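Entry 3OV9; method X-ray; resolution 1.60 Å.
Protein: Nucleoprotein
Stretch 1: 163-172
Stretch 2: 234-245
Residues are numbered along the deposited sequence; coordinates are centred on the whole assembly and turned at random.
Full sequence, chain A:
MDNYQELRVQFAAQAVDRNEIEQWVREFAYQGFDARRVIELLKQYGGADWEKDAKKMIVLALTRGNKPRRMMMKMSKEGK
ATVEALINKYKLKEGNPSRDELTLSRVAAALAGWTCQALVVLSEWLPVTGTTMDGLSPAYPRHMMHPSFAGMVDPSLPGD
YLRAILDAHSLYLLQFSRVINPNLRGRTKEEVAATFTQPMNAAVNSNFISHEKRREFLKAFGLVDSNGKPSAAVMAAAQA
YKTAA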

ATOM      1  N   ARG A 163     -42.817   0.309   3.813  1.00 20.78           N
ATOM      2  CA  ARG A 163     -41.572   0.471   4.563  1.00 20.81           C
ATOM      3  C   ARG A 163     -41.235  -0.790   5.360  1.00 20.37           C
ATOM      4  O   ARG A 163     -40.080  -1.225   5.375  1.00 20.29           O
ATOM      5  CB  ARG A 163     -41.648   1.693   5.490  1.00 21.06           C
ATOM      6  CG  ARG A 163     -40.333   2.042   6.187  1.00 22.64           C
ATOM      7  CD  ARG A 163     -40.413   3.357   6.962  1.00 25.23           C
ATOM      8  NE  ARG A 163     -41.275   3.274   8.141  1.00 27.88           N
ATOM      9  CZ  ARG A 163     -42.459   3.871   8.257  1.00 28.67           C
ATOM     10  NH1 ARG A 163     -42.940   4.611   7.266  1.00 29.39           N
ATOM     11  NH2 ARG A 163     -43.165   3.731   9.371  1.00 29.62           N
ATOM     12  N   ALA A 164     -42.246  -1.371   6.005  1.00 19.85           N
ATOM     13  CA  ALA A 164     -42.074  -2.601   6.783  1.00 19.38           C
ATOM     14  C   ALA A 164     -41.617  -3.768   5.910  1.00 18.87           C
ATOM     15  O   ALA A 164     -40.704  -4.507   6.288  1.00 18.93           O
ATOM     16  CB  ALA A 164     -43.361  -2.955   7.521  1.00 19.48           C
ATOM     17  N   ILE A 165     -42.253  -3.924   4.750  1.00 18.31           N
ATOM     18  CA  ILE A 165     -41.896  -4.974   3.788  1.00 17.70           C
ATOM     19  C   ILE A 165     -40.440  -4.830   3.343  1.00 17.51           C
ATOM     20  O   ILE A 165     -39.691  -5.811   3.326  1.00 17.30           O
ATOM     21  CB  ILE A 165     -42.860  -4.979   2.556  1.00 17.51           C
ATOM     22  CG1 ILE A 165     -44.240  -5.543   2.934  1.00 17.43           C
ATOM     23  CG2 ILE A 165     -42.255  -5.735   1.358  1.00 17.32           C
ATOM     24  CD1 ILE A 165     -44.299  -7.058   3.158  1.00 17.22           C
ATOM     25  N   LEU A 166     -40.046  -3.603   3.006  1.00 17.43           N
ATOM     26  CA  LEU A 166     -38.697  -3.327   2.515  1.00 17.60           C
ATOM     27  C   LEU A 166     -37.631  -3.428   3.603  1.00 17.70           C
ATOM     28  O   LEU A 166     -36.555  -3.971   3.356  1.00 17.82           O
ATOM     29  CB  LEU A 166     -38.634  -1.972   1.799  1.00 17.77           C
ATOM     30  CG  LEU A 166     -39.380  -1.890   0.460  1.00 18.02           C
ATOM     31  CD1 LEU A 166     -39.269  -0.498  -0.141  1.00 18.33           C
ATOM     32  CD2 LEU A 166     -38.885  -2.943  -0.532  1.00 18.86           C
ATOM     33  N   ASP A 167     -37.937  -2.928   4.801  1.00 17.84           N
ATOM     34  CA  ASP A 167     -37.033  -3.052   5.948  1.00 17.86           C
ATOM     35  C   ASP A 167     -36.798  -4.524   6.299  1.00 17.59           C
ATOM     36  O   ASP A 167     -35.656  -4.936   6.524  1.00 17.64           O
ATOM     37  CB  ASP A 167     -37.572  -2.295   7.169  1.00 18.25           C
ATOM     38  CG  ASP A 167     -37.435  -0.777   7.044  1.00 19.35           C
ATOM     39  OD1 ASP A 167     -36.731  -0.288   6.134  1.00 21.33           O
ATOM     40  OD2 ASP A 167     -38.035  -0.067   7.878  1.00 21.30           O
ATOM     41  N   ALA A 168     -37.877  -5.309   6.331  1.00 17.23           N
ATOM     42  CA  ALA A 168     -37.795  -6.750   6.592  1.00 17.03           C
ATOM     43  C   ALA A 168     -36.916  -7.461   5.562  1.00 17.05           C
ATOM     44  O   ALA A 168     -36.067  -8.276   5.924  1.00 16.71           O
ATOM     45  CB  ALA A 168     -39.187  -7.374   6.626  1.00 17.03           C
ATOM     46  N   HIS A 169     -37.127  -7.141   4.286  1.00 17.06           N
ATOM     47  CA  HIS A 169     -36.324  -7.676   3.182  1.00 17.19           C
ATOM     48  C   HIS A 169     -34.865  -7.230   3.297  1.00 17.67           C
ATOM     49  O   HIS A 169     -33.948  -8.010   3.021  1.00 17.87           O
ATOM     50  CB  HIS A 169     -36.936  -7.242   1.839  1.00 16.76           C
ATOM     51  CG  HIS A 169     -36.132  -7.629   0.632  1.00 16.17           C
ATOM     52  ND1 HIS A 169     -35.732  -8.925   0.378  1.00 14.99           N
ATOM     53  CD2 HIS A 169     -35.686  -6.889  -0.410  1.00 14.93           C
ATOM     54  CE1 HIS A 169     -35.060  -8.962  -0.759  1.00 14.83           C
ATOM     55  NE2 HIS A 169     -35.017  -7.739  -1.258  1.00 15.70           N
ATOM     56  N   SER A 170     -34.663  -5.983   3.721  1.00 18.08           N
ATOM     57  CA  SER A 170     -33.323  -5.407   3.872  1.00 18.64           C
ATOM     58  C   SER A 170     -32.483  -6.090   4.958  1.00 18.97           C
ATOM     59  O   SER A 170     -31.248  -6.071   4.889  1.00 19.23           O
ATOM     60  CB  SER A 170     -33.402  -3.899   4.122  1.00 18.69           C
ATOM     61  OG  SER A 170     -33.922  -3.222   2.985  1.00 19.23           O
ATOM     62  N   LEU A 171     -33.146  -6.695   5.946  1.00 19.27           N
ATOM     63  CA  LEU A 171     -32.442  -7.478   6.967  1.00 19.48           C
ATOM     64  C   LEU A 171     -31.678  -8.626   6.313  1.00 19.57           C
ATOM     65  O   LEU A 171     -30.497  -8.833   6.606  1.00 19.73           O
ATOM     66  CB  LEU A 171     -33.398  -8.003   8.047  1.00 19.73           C
ATOM     67  CG  LEU A 171     -32.748  -8.724   9.239  1.00 20.17           C
ATOM     68  CD1 LEU A 171     -32.077  -7.735  10.191  1.00 20.87           C
ATOM     69  CD2 LEU A 171     -33.763  -9.583   9.988  1.00 20.56           C
ATOM     70  N   TYR A 172     -32.353  -9.354   5.419  1.00 19.29           N
ATOM     71  CA  TYR A 172     -31.708 -10.399   4.622  1.00 19.36           C
ATOM     72  C   TYR A 172     -30.610  -9.845   3.710  1.00 19.57           C
ATOM     73  O   TYR A 172     -29.528 -10.427   3.624  1.00 19.69           O
ATOM     74  CB  TYR A 172     -32.732 -11.195   3.796  1.00 18.97           C
ATOM     75  CG  TYR A 172     -32.135 -11.817   2.549  1.00 18.43           C
ATOM     76  CD1 TYR A 172     -31.438 -13.027   2.607  1.00 17.55           C
ATOM     77  CD2 TYR A 172     -32.246 -11.180   1.312  1.00 17.40           C
ATOM     78  CE1 TYR A 172     -30.878 -13.591   1.462  1.00 17.27           C
ATOM     79  CE2 TYR A 172     -31.688 -11.729   0.169  1.00 17.12           C
ATOM     80  CZ  TYR A 172     -31.006 -12.931   0.246  1.00 17.43           C
ATOM     81  OH  TYR A 172     -30.460 -13.468  -0.897  1.00 17.21           O
ATOM     82  N   VAL A 234     -43.069 -10.306   9.371  1.00 16.31           N
ATOM     83  CA  VAL A 234     -42.537  -9.168   8.623  1.00 16.50           C
ATOM     84  C   VAL A 234     -42.260  -7.988   9.560  1.00 16.70           C
ATOM     85  O   VAL A 234     -41.193  -7.378   9.491  1.00 16.46           O
ATOM     86  CB  VAL A 234     -43.468  -8.756   7.446  1.00 16.28           C
ATOM     87  CG1 VAL A 234     -43.019  -7.436   6.826  1.00 16.53           C
ATOM     88  CG2 VAL A 234     -43.487  -9.848   6.384  1.00 16.64           C
ATOM     89  N   MET A 235     -43.211  -7.692  10.449  1.00 17.21           N
ATOM     90  CA  MET A 235     -43.054  -6.602  11.417  1.00 17.85           C
ATOM     91  C   MET A 235     -41.857  -6.841  12.334  1.00 17.90           C
ATOM     92  O   MET A 235     -41.082  -5.920  12.604  1.00 18.21           O
ATOM     93  CB  MET A 235     -44.332  -6.397  12.242  1.00 18.06           C
ATOM     94  CG  MET A 235     -45.560  -5.961  11.430  1.00 19.05           C
ATOM     95  SD  MET A 235     -45.334  -4.490  10.397  1.00 20.77           S
ATOM     96  CE  MET A 235     -45.133  -3.204  11.627  1.00 22.07           C
ATOM     97  N   ALA A 236     -41.706  -8.083  12.790  1.00 18.13           N
ATOM     98  CA  ALA A 236     -40.564  -8.481  13.614  1.00 18.32           C
ATOM     99  C   ALA A 236     -39.233  -8.246  12.895  1.00 18.52           C
ATOM    100  O   ALA A 236     -38.284  -7.724  13.486  1.00 18.56           O
ATOM    101  CB  ALA A 236     -40.695  -9.937  14.034  1.00 18.24           C
ATOM    102  N   ALA A 237     -39.177  -8.619  11.618  1.00 18.73           N
ATOM    103  CA  ALA A 237     -37.964  -8.450  10.817  1.00 19.10           C
ATOM    104  C   ALA A 237     -37.655  -6.984  10.516  1.00 19.38           C
ATOM    105  O   ALA A 237     -36.488  -6.597  10.455  1.00 19.38           O
ATOM    106  CB  ALA A 237     -38.052  -9.261   9.534  1.00 19.00           C
ATOM    107  N   ALA A 238     -38.700  -6.176  10.333  1.00 19.71           N
ATOM    108  CA  ALA A 238     -38.539  -4.737  10.118  1.00 20.35           C
ATOM    109  C   ALA A 238     -37.912  -4.072  11.342  1.00 20.80           C
ATOM    110  O   ALA A 238     -37.005  -3.245  11.211  1.00 20.92           O
ATOM    111  CB  ALA A 238     -39.881  -4.087   9.778  1.00 20.10           C
ATOM    112  N   GLN A 239     -38.397  -4.450  12.525  1.00 21.60           N
ATOM    113  CA  GLN A 239     -37.857  -3.964  13.791  1.00 22.43           C
ATOM    114  C   GLN A 239     -36.411  -4.430  13.982  1.00 22.83           C
ATOM    115  O   GLN A 239     -35.563  -3.661  14.438  1.00 22.97           O
ATOM    116  CB  GLN A 239     -38.749  -4.410  14.961  1.00 22.53           C
ATOM    117  CG  GLN A 239     -38.185  -4.160  16.372  1.00 23.07           C
ATOM    118  CD  GLN A 239     -37.951  -2.688  16.697  1.00 23.80           C
ATOM    119  OE1 GLN A 239     -37.037  -2.351  17.451  1.00 25.20           O
ATOM    120  NE2 GLN A 239     -38.777  -1.811  16.142  1.00 24.40           N
ATOM    121  N   ALA A 240     -36.138  -5.680  13.613  1.00 23.33           N
ATOM    122  CA  ALA A 240     -34.782  -6.229  13.677  1.00 23.88           C
ATOM    123  C   ALA A 240     -33.796  -5.454  12.796  1.00 24.37           C
ATOM    124  O   ALA A 240     -32.645  -5.252  13.185  1.00 24.43           O
ATOM    125  CB  ALA A 240     -34.781  -7.712  13.319  1.00 23.81           C
ATOM    126  N   TYR A 241     -34.251  -5.009  11.624  1.00 24.87           N
ATOM    127  CA  TYR A 241     -33.411  -4.208  10.726  1.00 25.55           C
ATOM    128  C   TYR A 241     -33.082  -2.829  11.304  1.00 26.11           C
ATOM    129  O   TYR A 241     -31.968  -2.328  11.124  1.00 26.26           O
ATOM    130  CB  TYR A 241     -34.049  -4.068   9.338  1.00 25.44           C
ATOM    131  CG  TYR A 241     -33.177  -3.329   8.340  1.00 25.21           C
ATOM    132  CD1 TYR A 241     -32.000  -3.902   7.856  1.00 24.83           C
ATOM    133  CD2 TYR A 241     -33.527  -2.058   7.882  1.00 25.14           C
ATOM    134  CE1 TYR A 241     -31.192  -3.230   6.947  1.00 24.86           C
ATOM    135  CE2 TYR A 241     -32.724  -1.375   6.969  1.00 25.40           C
ATOM    136  CZ  TYR A 241     -31.561  -1.970   6.507  1.00 25.02           C
ATOM    137  OH  TYR A 241     -30.763  -1.305   5.605  1.00 25.55           O
ATOM    138  N   LYS A 242     -34.054  -2.226  11.989  1.00 26.81           N
ATOM    139  CA  LYS A 242     -33.873  -0.928  12.646  1.00 27.69           C
ATOM    140  C   LYS A 242     -32.715  -0.944  13.640  1.00 27.99           C
ATOM    141  O   LYS A 242     -31.913  -0.010  13.680  1.00 28.09           O
ATOM    142  CB  LYS A 242     -35.154  -0.503  13.369  1.00 27.78           C
ATOM    143  CG  LYS A 242     -36.204   0.131  12.480  1.00 28.71           C
ATOM    144  CD  LYS A 242     -37.571   0.084  13.139  1.00 30.12           C
ATOM    145  CE  LYS A 242     -38.651   0.610  12.209  1.00 30.53           C
ATOM    146  NZ  LYS A 242     -40.000   0.491  12.827  1.00 31.89           N
ATOM    147  N   THR A 243     -32.635  -2.013  14.428  1.00 28.42           N
ATOM    148  CA  THR A 243     -31.645  -2.123  15.500  1.00 28.92           C
ATOM    149  C   THR A 243     -30.396  -2.911  15.080  1.00 29.12           C
ATOM    150  O   THR A 243     -29.456  -3.059  15.864  1.00 29.21           O
ATOM    151  CB  THR A 243     -32.261  -2.743  16.781  1.00 28.96           C
ATOM    152  OG1 THR A 243     -32.815  -4.029  16.480  1.00 29.12           O
ATOM    153  CG2 THR A 243     -33.361  -1.844  17.340  1.00 29.33           C
ATOM    154  N   ALA A 244     -30.392  -3.397  13.839  1.00 29.29           N
ATOM    155  CA  ALA A 244     -29.266  -4.163  13.297  1.00 29.62           C
ATOM    156  C   ALA A 244     -28.024  -3.297  13.104  1.00 29.85           C
ATOM    157  O   ALA A 244     -28.126  -2.086  12.897  1.00 29.92           O
ATOM    158  CB  ALA A 244     -29.658  -4.829  11.983  1.00 29.51           C
ATOM    159  N   ALA A 245     -26.855  -3.929  13.178  1.00 30.23           N
ATOM    160  CA  ALA A 245     -25.578  -3.244  12.989  1.00 30.54           C
ATOM    161  C   ALA A 245     -24.790  -3.844  11.826  1.00 30.68           C
ATOM    162  O   ALA A 245     -25.052  -4.966  11.392  1.00 30.87           O
ATOM    163  CB  ALA A 245     -24.755  -3.287  14.273  1.00 30.59           C
ATOM    164  OXT ALA A 245     -23.872  -3.222  11.288  1.00 30.75           O
TER

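How do two helices with no hydrogen bond between them stay together? They pack very closely: their axes approach to 7.2 Å and cross at 64°, burying 597 Å² in total. Small residues make this possible. At the start of stretch 1, the CB of Ala164 lies 3.8 Å from the SD of Met235, whose CA-to-CB bond points away but whose flexible chain brings its end back. The O of Ala164 sits 3.6 Å from the CB of Ala238, and Ile165 also reaches round, placing its CD1 3.9 Å from the CG1 of Val234.

What does Asp167 do, with its CA-to-CB bond toward the second helix? It contributes its aliphatic part, with its CB 3.9 Å from the CB of Ala238. The OD2 of Asp167 is 4.4 Å from the CE of Lys242, and no salt bridge forms.

Where do the backbones come nearest? At Ala168, whose CA is 4.1 Å from the CA of Ala238. The methyl group of Ala168 fills the narrow space beside the second helix, its CB 3.6 Å from the CB of Ala237 and 3.5 Å from the O of Val234. Alanine suits both sides because a single methyl lets the main chains approach this far.

How does the contact finish as Ser170 and Leu171 meet Tyr241? The CB of Ser170 stands over one face of the Tyr241 ring, 3.7 Å from its centroid, in a CH-pi contact. Its hydroxyl is occupied within its own helix, the OG of Ser170 donating to the O of Leu166 at 2.8 Å. Buried Leu171 then spreads across several neighbours: its CB is 4.2 Å from the CB of Tyr241, and its CD1 is 4.2 Å from the CB of Ala244. Its branched end rests on both the methyls and the main chain of the alanines.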